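Local coordinates for glycoside hydrolase family 31 (PDB 5I0F), which probably degrades cycloalternan by cleaving its glucosidic bonds through a covalent glycosyl-enzyme intermediate, as a family 31 glycoside hydrolase, at residues 47-51 and 100-106; 27-33 and 94-100. The contacts are given in a common frame with arbitrary orientation. Numbering follows the deposited sequence.

Interaction 1 of 2, residues 47-51 and 100-106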
ATOM      1  N   PHE A  47      27.395  24.051  18.647  1.00 30.70           N
ATOM      2  CA  PHE A  47      28.210  25.176  18.186  1.00 33.35           C
ATOM      3  C   PHE A  47      27.943  25.409  16.703  1.00 33.91           C
ATOM      4  O   PHE A  47      28.171  24.495  15.897  1.00 33.34           O
ATOM      5  CB  PHE A  47      29.693  24.860  18.364  1.00 34.84           C
ATOM      6  CG  PHE A  47      30.136  24.804  19.796  1.00 35.59           C
ATOM      7  CD1 PHE A  47      29.925  23.664  20.552  1.00 34.89           C
ATOM      8  CD2 PHE A  47      30.777  25.893  20.387  1.00 38.08           C
ATOM      9  CE1 PHE A  47      30.341  23.604  21.876  1.00 35.79           C
ATOM     10  CE2 PHE A  47      31.195  25.841  21.715  1.00 38.92           C
ATOM     11  CZ  PHE A  47      30.978  24.689  22.455  1.00 37.61           C
ATOM     12  N   VAL A  48      27.452  26.599  16.349  1.00 34.44           N
ATOM     13  CA  VAL A  48      27.150  26.940  14.954  1.00 34.69           C
ATOM     14  C   VAL A  48      28.134  28.019  14.506  1.00 36.93           C
ATOM     15  O   VAL A  48      28.164  29.110  15.074  1.00 38.15           O
ATOM     16  CB  VAL A  48      25.695  27.437  14.776  1.00 34.81           C
ATOM     17  CG1 VAL A  48      25.373  27.635  13.299  1.00 35.13           C
ATOM     18  CG2 VAL A  48      24.689  26.471  15.393  1.00 33.87           C
ATOM     19  N   LEU A  49      28.935  27.707  13.489  1.00 38.38           N
ATOM     20  CA  LEU A  49      29.962  28.616  12.977  1.00 41.98           C
ATOM     21  C   LEU A  49      29.481  29.303  11.676  1.00 42.64           C
ATOM     22  O   LEU A  49      29.528  28.719  10.590  1.00 40.93           O
ATOM     23  CB  LEU A  49      31.280  27.859  12.755  1.00 43.41           C
ATOM     24  CG  LEU A  49      31.735  26.846  13.832  1.00 44.47           C
ATOM     25  CD1 LEU A  49      32.998  26.091  13.408  1.00 45.68           C
ATOM     26  CD2 LEU A  49      31.948  27.508  15.196  1.00 45.61           C
ATOM     27  N   TRP A  50      28.995  30.534  11.817  1.00 45.15           N
ATOM     28  CA  TRP A  50      28.603  31.389  10.678  1.00 47.97           C
ATOM     29  C   TRP A  50      29.865  32.061  10.084  1.00 51.89           C
ATOM     30  O   TRP A  50      30.907  32.109  10.744  1.00 52.25           O
ATOM     31  CB  TRP A  50      27.599  32.471  11.125  1.00 49.16           C
ATOM     32  CG  TRP A  50      26.472  32.002  12.030  1.00 47.72           C
ATOM     33  CD1 TRP A  50      26.421  32.068  13.403  1.00 48.03           C
ATOM     34  CD2 TRP A  50      25.235  31.440  11.613  1.00 45.94           C
ATOM     35  NE1 TRP A  50      25.223  31.561  13.863  1.00 46.09           N
ATOM     36  CE2 TRP A  50      24.475  31.175  12.784  1.00 45.21           C
ATOM     37  CE3 TRP A  50      24.689  31.131  10.366  1.00 44.64           C
ATOM     38  CZ2 TRP A  50      23.211  30.618  12.736  1.00 43.54           C
ATOM     39  CZ3 TRP A  50      23.442  30.580  10.317  1.00 44.17           C
ATOM     40  CH2 TRP A  50      22.712  30.317  11.499  1.00 43.84           C
ATOM     41  N   PRO A  51      29.779  32.601   8.849  1.00 55.37           N
ATOM     42  CA  PRO A  51      30.985  33.167   8.220  1.00 59.09           C
ATOM     43  C   PRO A  51      31.750  34.150   9.116  1.00 62.30           C
ATOM     44  O   PRO A  51      32.965  34.025   9.257  1.00 63.59           O
ATOM     45  CB  PRO A  51      30.433  33.879   6.973  1.00 59.62           C
ATOM     46  CG  PRO A  51      29.166  33.153   6.664  1.00 57.43           C
ATOM     47  CD  PRO A  51      28.585  32.841   8.015  1.00 55.32           C
ATOM     48  N   LEU A 100      16.104  31.537  10.826  1.00 43.86           N
ATOM     49  CA  LEU A 100      17.396  31.055  10.352  1.00 41.80           C
ATOM     50  C   LEU A 100      18.050  32.055   9.405  1.00 42.32           C
ATOM     51  O   LEU A 100      17.463  32.397   8.384  1.00 41.20           O
ATOM     52  CB  LEU A 100      17.218  29.720   9.632  1.00 39.39           C
ATOM     53  CG  LEU A 100      18.502  28.999   9.214  1.00 37.83           C
ATOM     54  CD1 LEU A 100      19.283  28.514  10.428  1.00 37.75           C
ATOM     55  CD2 LEU A 100      18.141  27.842   8.290  1.00 36.87           C
ATOM     56  N   PRO A 101      19.258  32.538   9.741  1.00 43.58           N
ATOM     57  CA  PRO A 101      19.925  33.455   8.802  1.00 44.60           C
ATOM     58  C   PRO A 101      20.174  32.812   7.436  1.00 43.22           C
ATOM     59  O   PRO A 101      20.423  31.598   7.365  1.00 41.26           O
ATOM     60  CB  PRO A 101      21.257  33.758   9.497  1.00 46.10           C
ATOM     61  CG  PRO A 101      20.990  33.555  10.947  1.00 46.16           C
ATOM     62  CD  PRO A 101      19.961  32.463  11.034  1.00 44.25           C
ATOM     63  N   ASP A 102      20.116  33.608   6.369  1.00 44.12           N
ATOM     64  CA  ASP A 102      20.429  33.125   5.022  1.00 43.94           C
ATOM     65  C   ASP A 102      21.942  33.189   4.779  1.00 44.18           C
ATOM     66  O   ASP A 102      22.413  33.886   3.885  1.00 45.70           O
ATOM     67  CB  ASP A 102      19.652  33.933   3.959  1.00 45.95           C
ATOM     68  CG  ASP A 102      19.624  33.244   2.584  1.00 46.18           C
ATOM     69  OD1 ASP A 102      20.233  32.176   2.407  1.00 45.50           O
ATOM     70  OD2 ASP A 102      18.976  33.773   1.662  1.00 49.97           O
ATOM     71  N   GLN A 103      22.697  32.456   5.589  1.00 44.23           N
ATOM     72  CA  GLN A 103      24.156  32.378   5.471  1.00 44.49           C
ATOM     73  C   GLN A 103      24.537  30.919   5.674  1.00 41.01           C
ATOM     74  O   GLN A 103      23.959  30.243   6.537  1.00 40.25           O
ATOM     75  CB  GLN A 103      24.846  33.246   6.532  1.00 48.04           C
ATOM     76  CG  GLN A 103      24.412  34.704   6.579  1.00 51.96           C
ATOM     77  CD  GLN A 103      25.048  35.484   7.726  1.00 56.62           C
ATOM     78  OE1 GLN A 103      25.910  34.972   8.443  1.00 58.59           O
ATOM     79  NE2 GLN A 103      24.625  36.741   7.903  1.00 60.37           N
ATOM     80  N   ASP A 104      25.481  30.423   4.883  1.00 39.42           N
ATOM     81  CA  ASP A 104      25.966  29.064   5.071  1.00 37.99           C
ATOM     82  C   ASP A 104      26.829  28.971   6.332  1.00 38.56           C
ATOM     83  O   ASP A 104      27.462  29.944   6.744  1.00 38.77           O
ATOM     84  CB  ASP A 104      26.750  28.576   3.859  1.00 39.06           C
ATOM     85  CG  ASP A 104      25.886  28.425   2.628  1.00 39.17           C
ATOM     86  OD1 ASP A 104      24.640  28.472   2.751  1.00 37.23           O
ATOM     87  OD2 ASP A 104      26.464  28.271   1.534  1.00 40.34           O
ATOM     88  N   ALA A 105      26.817  27.791   6.938  1.00 37.01           N
ATOM     89  CA  ALA A 105      27.486  27.567   8.216  1.00 37.35           C
ATOM     90  C   ALA A 105      27.892  26.117   8.345  1.00 36.10           C
ATOM     91  O   ALA A 105      27.590  25.281   7.488  1.00 35.05           O
ATOM     92  CB  ALA A 105      26.556  27.960   9.362  1.00 36.56           C
ATOM     93  N   THR A 106      28.572  25.828   9.440  1.00 36.44           N
ATOM     94  CA  THR A 106      28.843  24.466   9.835  1.00 36.08           C
ATOM     95  C   THR A 106      28.437  24.347  11.311  1.00 33.93           C
ATOM     96  O   THR A 106      28.411  25.354  12.023  1.00 34.50           O
ATOM     97  CB  THR A 106      30.325  24.118   9.563  1.00 38.88           C
ATOM     98  OG1 THR A 106      30.513  22.718   9.734  1.00 42.72           O
ATOM     99  CG2 THR A 106      31.248  24.836  10.487  1.00 39.97           C
TER
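Here two neighbouring strands of the curled antiparallel sheet of the N-terminal domain meet at their ends, and a tryptophan plugs the hollow beside them. Strand pairing accounts for one end: Leu49 and Thr106 form an antiparallel hydrogen-bonded pair, with Leu49 N to Thr106 O at 2.8 Å and Thr106 N to Leu49 O at 3.3 Å. Their side chains lie together on one face, Leu49 CD1 resting 3.6 Å from Thr106 CG2, while Thr106 OG1 turns to Phe124 O on strand 118-126.

Past Leu49 the chains stop pairing and shape takes over. The Trp50 indole reaches into the bend formed by residues 100-105; Trp50 as a whole loses 102 Å² to residues 100-106, the most of any residue here. Pro101 lies over one face of the ring in a CH-pi contact, its CG 4.0 Å from the centroid of the six-membered ring and 25° off the normal. The CH2 corner nudges Pro101 CD at 3.5 Å, and at the ring edge Leu100 CD1 sits 4.0 Å from that same Trp50 CH2. Ala105 is the small bump nearer the strand: its CB meets Trp50 CE3 at 3.8 Å and Val48 CG1 at 4.1 Å. Pro51 packs against the bend, its CD 3.4 Å from both Gln103 OE1 and Asp104 O, while the Asp104 carboxylate turns the other way, OD2 bonding to Ser157 OG. Gln103 O is buried with no hydrogen-bond partner in the model, 3.8 Å from Trp50 CZ3 at the ring edge.

Interaction 2 of 2, residues 27-33 and 94-100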
ATOM      1  N   ALA A  27      15.777  29.429   5.097  1.00 35.20           N
ATOM      2  CA  ALA A  27      16.142  30.743   5.647  1.00 36.64           C
ATOM      3  C   ALA A  27      14.904  31.521   6.077  1.00 38.73           C
ATOM      4  O   ALA A  27      13.868  31.479   5.402  1.00 38.44           O
ATOM      5  CB  ALA A  27      16.925  31.553   4.622  1.00 37.88           C
ATOM      6  N   GLY A  28      15.006  32.209   7.212  1.00 40.24           N
ATOM      7  CA  GLY A  28      13.901  33.015   7.743  1.00 42.77           C
ATOM      8  C   GLY A  28      12.823  32.258   8.511  1.00 43.28           C
ATOM      9  O   GLY A  28      11.944  32.889   9.094  1.00 45.67           O
ATOM     10  N   GLN A  29      12.868  30.924   8.504  1.00 41.43           N
ATOM     11  CA  GLN A  29      11.927  30.089   9.255  1.00 41.78           C
ATOM     12  C   GLN A  29      12.676  29.535  10.469  1.00 39.63           C
ATOM     13  O   GLN A  29      13.892  29.666  10.549  1.00 37.92           O
ATOM     14  CB  GLN A  29      11.459  28.907   8.418  1.00 42.15           C
ATOM     15  CG  GLN A  29      10.541  29.228   7.258  1.00 44.60           C
ATOM     16  CD  GLN A  29       9.872  27.976   6.689  1.00 45.66           C
ATOM     17  OE1 GLN A  29      10.005  26.859   7.225  1.00 44.79           O
ATOM     18  NE2 GLN A  29       9.147  28.154   5.598  1.00 47.95           N
ATOM     19  N   SER A  30      11.947  28.911  11.395  1.00 39.40           N
ATOM     20  CA  SER A  30      12.580  28.270  12.545  1.00 38.38           C
ATOM     21  C   SER A  30      13.289  26.990  12.088  1.00 35.45           C
ATOM     22  O   SER A  30      12.869  26.351  11.111  1.00 33.92           O
ATOM     23  CB  SER A  30      11.564  27.938  13.626  1.00 40.40           C
ATOM     24  OG  SER A  30      10.712  26.895  13.187  1.00 42.07           O
ATOM     25  N   LEU A  31      14.378  26.659  12.776  1.00 33.53           N
ATOM     26  CA  LEU A  31      15.100  25.413  12.572  1.00 31.59           C
ATOM     27  C   LEU A  31      15.282  24.760  13.935  1.00 31.56           C
ATOM     28  O   LEU A  31      15.918  25.349  14.811  1.00 31.75           O
ATOM     29  CB  LEU A  31      16.474  25.675  11.943  1.00 30.70           C
ATOM     30  CG  LEU A  31      17.312  24.429  11.645  1.00 30.14           C
ATOM     31  CD1 LEU A  31      16.564  23.491  10.699  1.00 29.87           C
ATOM     32  CD2 LEU A  31      18.696  24.762  11.098  1.00 29.60           C
ATOM     33  N   THR A  32      14.732  23.555  14.106  1.00 31.17           N
ATOM     34  CA  THR A  32      14.914  22.753  15.317  1.00 30.59           C
ATOM     35  C   THR A  32      16.060  21.782  15.077  1.00 29.60           C
ATOM     36  O   THR A  32      16.096  21.111  14.046  1.00 28.61           O
ATOM     37  CB  THR A  32      13.635  21.964  15.656  1.00 31.59           C
ATOM     38  OG1 THR A  32      12.569  22.890  15.835  1.00 33.21           O
ATOM     39  CG2 THR A  32      13.783  21.155  16.923  1.00 31.62           C
ATOM     40  N   ILE A  33      16.982  21.709  16.039  1.00 28.74           N
ATOM     41  CA  ILE A  33      18.181  20.885  15.923  1.00 27.86           C
ATOM     42  C   ILE A  33      18.169  19.836  17.027  1.00 27.78           C
ATOM     43  O   ILE A  33      18.192  20.188  18.207  1.00 28.51           O
ATOM     44  CB  ILE A  33      19.450  21.747  16.064  1.00 28.31           C
ATOM     45  CG1 ILE A  33      19.468  22.830  14.980  1.00 29.21           C
ATOM     46  CG2 ILE A  33      20.699  20.883  15.947  1.00 28.21           C
ATOM     47  CD1 ILE A  33      20.511  23.890  15.187  1.00 30.21           C
ATOM     48  N   GLN A  94      17.789  18.909  22.406  1.00 30.02           N
ATOM     49  CA  GLN A  94      17.205  19.788  21.400  1.00 30.86           C
ATOM     50  C   GLN A  94      17.481  21.264  21.674  1.00 31.27           C
ATOM     51  O   GLN A  94      17.559  21.698  22.823  1.00 31.23           O
ATOM     52  CB  GLN A  94      15.694  19.541  21.314  1.00 32.58           C
ATOM     53  CG  GLN A  94      14.999  20.244  20.171  1.00 33.97           C
ATOM     54  CD  GLN A  94      13.491  20.111  20.241  1.00 36.17           C
ATOM     55  OE1 GLN A  94      12.928  19.124  19.781  1.00 37.15           O
ATOM     56  NE2 GLN A  94      12.830  21.114  20.816  1.00 37.58           N
ATOM     57  N   THR A  95      17.651  22.013  20.594  1.00 31.36           N
ATOM     58  CA  THR A  95      17.631  23.464  20.621  1.00 33.42           C
ATOM     59  C   THR A  95      16.938  23.919  19.345  1.00 34.13           C
ATOM     60  O   THR A  95      16.591  23.090  18.510  1.00 33.60           O
ATOM     61  CB  THR A  95      19.066  24.048  20.731  1.00 33.68           C
ATOM     62  OG1 THR A  95      18.999  25.463  20.934  1.00 35.49           O
ATOM     63  CG2 THR A  95      19.927  23.742  19.478  1.00 32.73           C
ATOM     64  N   SER A  96      16.731  25.222  19.195  1.00 36.39           N
ATOM     65  CA  SER A  96      16.220  25.773  17.939  1.00 38.11           C
ATOM     66  C   SER A  96      16.762  27.166  17.637  1.00 39.57           C
ATOM     67  O   SER A  96      17.312  27.847  18.513  1.00 39.54           O
ATOM     68  CB  SER A  96      14.691  25.775  17.912  1.00 39.94           C
ATOM     69  OG  SER A  96      14.172  26.505  19.004  1.00 43.15           O
ATOM     70  N   ILE A  97      16.647  27.535  16.364  1.00 40.15           N
ATOM     71  CA  ILE A  97      16.978  28.871  15.874  1.00 43.52           C
ATOM     72  C   ILE A  97      15.667  29.411  15.309  1.00 44.85           C
ATOM     73  O   ILE A  97      15.190  28.876  14.322  1.00 44.01           O
ATOM     74  CB  ILE A  97      18.060  28.822  14.774  1.00 43.12           C
ATOM     75  CG1 ILE A  97      19.324  28.128  15.295  1.00 42.58           C
ATOM     76  CG2 ILE A  97      18.378  30.238  14.289  1.00 44.82           C
ATOM     77  CD1 ILE A  97      20.363  27.823  14.229  1.00 41.26           C
ATOM     78  N   PRO A  98      15.058  30.438  15.946  1.00 48.30           N
ATOM     79  CA  PRO A  98      13.710  30.897  15.533  1.00 49.68           C
ATOM     80  C   PRO A  98      13.577  31.532  14.136  1.00 49.76           C
ATOM     81  O   PRO A  98      12.483  31.490  13.551  1.00 50.15           O
ATOM     82  CB  PRO A  98      13.333  31.918  16.619  1.00 52.69           C
ATOM     83  CG  PRO A  98      14.637  32.354  17.203  1.00 53.29           C
ATOM     84  CD  PRO A  98      15.540  31.163  17.138  1.00 50.51           C
ATOM     85  N   HIS A  99      14.657  32.120  13.621  1.00 49.54           N
ATOM     86  CA  HIS A  99      14.658  32.776  12.302  1.00 49.81           C
ATOM     87  C   HIS A  99      16.011  32.571  11.650  1.00 46.94           C
ATOM     88  O   HIS A  99      16.948  33.324  11.896  1.00 48.25           O
ATOM     89  CB  HIS A  99      14.359  34.275  12.438  1.00 53.78           C
ATOM     90  CG  HIS A  99      12.925  34.577  12.749  1.00 56.72           C
ATOM     91  ND1 HIS A  99      11.897  34.257  11.887  1.00 56.79           N
ATOM     92  CD2 HIS A  99      12.347  35.165  13.824  1.00 59.80           C
ATOM     93  CE1 HIS A  99      10.747  34.637  12.417  1.00 59.23           C
ATOM     94  NE2 HIS A  99      10.992  35.189  13.592  1.00 61.17           N
ATOM     95  N   LEU A 100      16.104  31.537  10.826  1.00 43.86           N
ATOM     96  CA  LEU A 100      17.396  31.055  10.352  1.00 41.80           C
ATOM     97  C   LEU A 100      18.050  32.055   9.405  1.00 42.32           C
ATOM     98  O   LEU A 100      17.463  32.397   8.384  1.00 41.20           O
ATOM     99  CB  LEU A 100      17.218  29.720   9.632  1.00 39.39           C
ATOM    100  CG  LEU A 100      18.502  28.999   9.214  1.00 37.83           C
ATOM    101  CD1 LEU A 100      19.283  28.514  10.428  1.00 37.75           C
ATOM    102  CD2 LEU A 100      18.141  27.842   8.290  1.00 36.87           C
TER
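This is antiparallel strand pairing between 31-37 and 91-97 in the N-terminal sheet, carried on past the strand ends into loops. The short segments 31-33 and 94-97 run 4.6 Å apart at closest approach, with their directions 158° apart. Leu31 with Ile97 and Ile33 with Thr95 are hydrogen-bonded pairs; Leu31 N to Ile97 O and Ile97 N to Leu31 O are both 2.8 Å, and Ile33 N to Thr95 O is 2.9 Å. Between them Thr32 and Ser96 make a non-hydrogen-bonded pair, with CA atoms 4.2 Å apart.

Leu31, Ile33, Thr95 and Ile97 share one face, mostly apolar, with Leu31, Ile33 and Ile97 buried: Ile33 CD1 touches Ile97 CD1 at 4.1 Å, Thr95 and Ile97 lean on Phe57, and Leu31 meets Leu126. Thr32 and Ser96 occupy the other face.

After Leu31-Ile97 the register shifts, so that Leu100 N, where His99 N would be expected, reaches Gln29 O at 2.9 Å. Gly28 N closes on Leu100 O at 2.7 Å, which completes a G1 beta bulge: Gly28 and Gln29 lie opposite Leu100, with Gly28 in position 1, where its positive phi of 81° favours glycine. Gly28 O accepts a bond from His99 ND1 at 3.1 Å. The Leu100 side chain packs on the same face as Leu31, CD1 to Leu31 CD2 at 3.9 Å. Six of the seven hydrogen bonds join backbone to backbone, the seventh comes from the His99 ring, and there is no salt bridge, so main-chain polarity holds the segments together while largely apolar side chains cover the inner face.

In the fold
Interactions 1 and 2 belong to the same antiparallel sheet of the N-terminal domain, with centres about 11 Å apart, well away from the middle of the chain. Their segments alternate along the sequence: 27-33, 47-51, 94-100, then 100-106. Leu100 is common to both, ending the pairing of interaction 2 and beginning the bend that receives Trp50. Strand 54-62 lies between the two pairs, bonded to 41-49 on one side and 91-97 on the other. The contacts also touch directly, through Trp50 CZ2 and Ile97 CD1 at 4.3 Å and Asp102 CB and Ala27 CB at 3.7 Å. Together they tie sequence-distant strands into one curled antiparallel sheet.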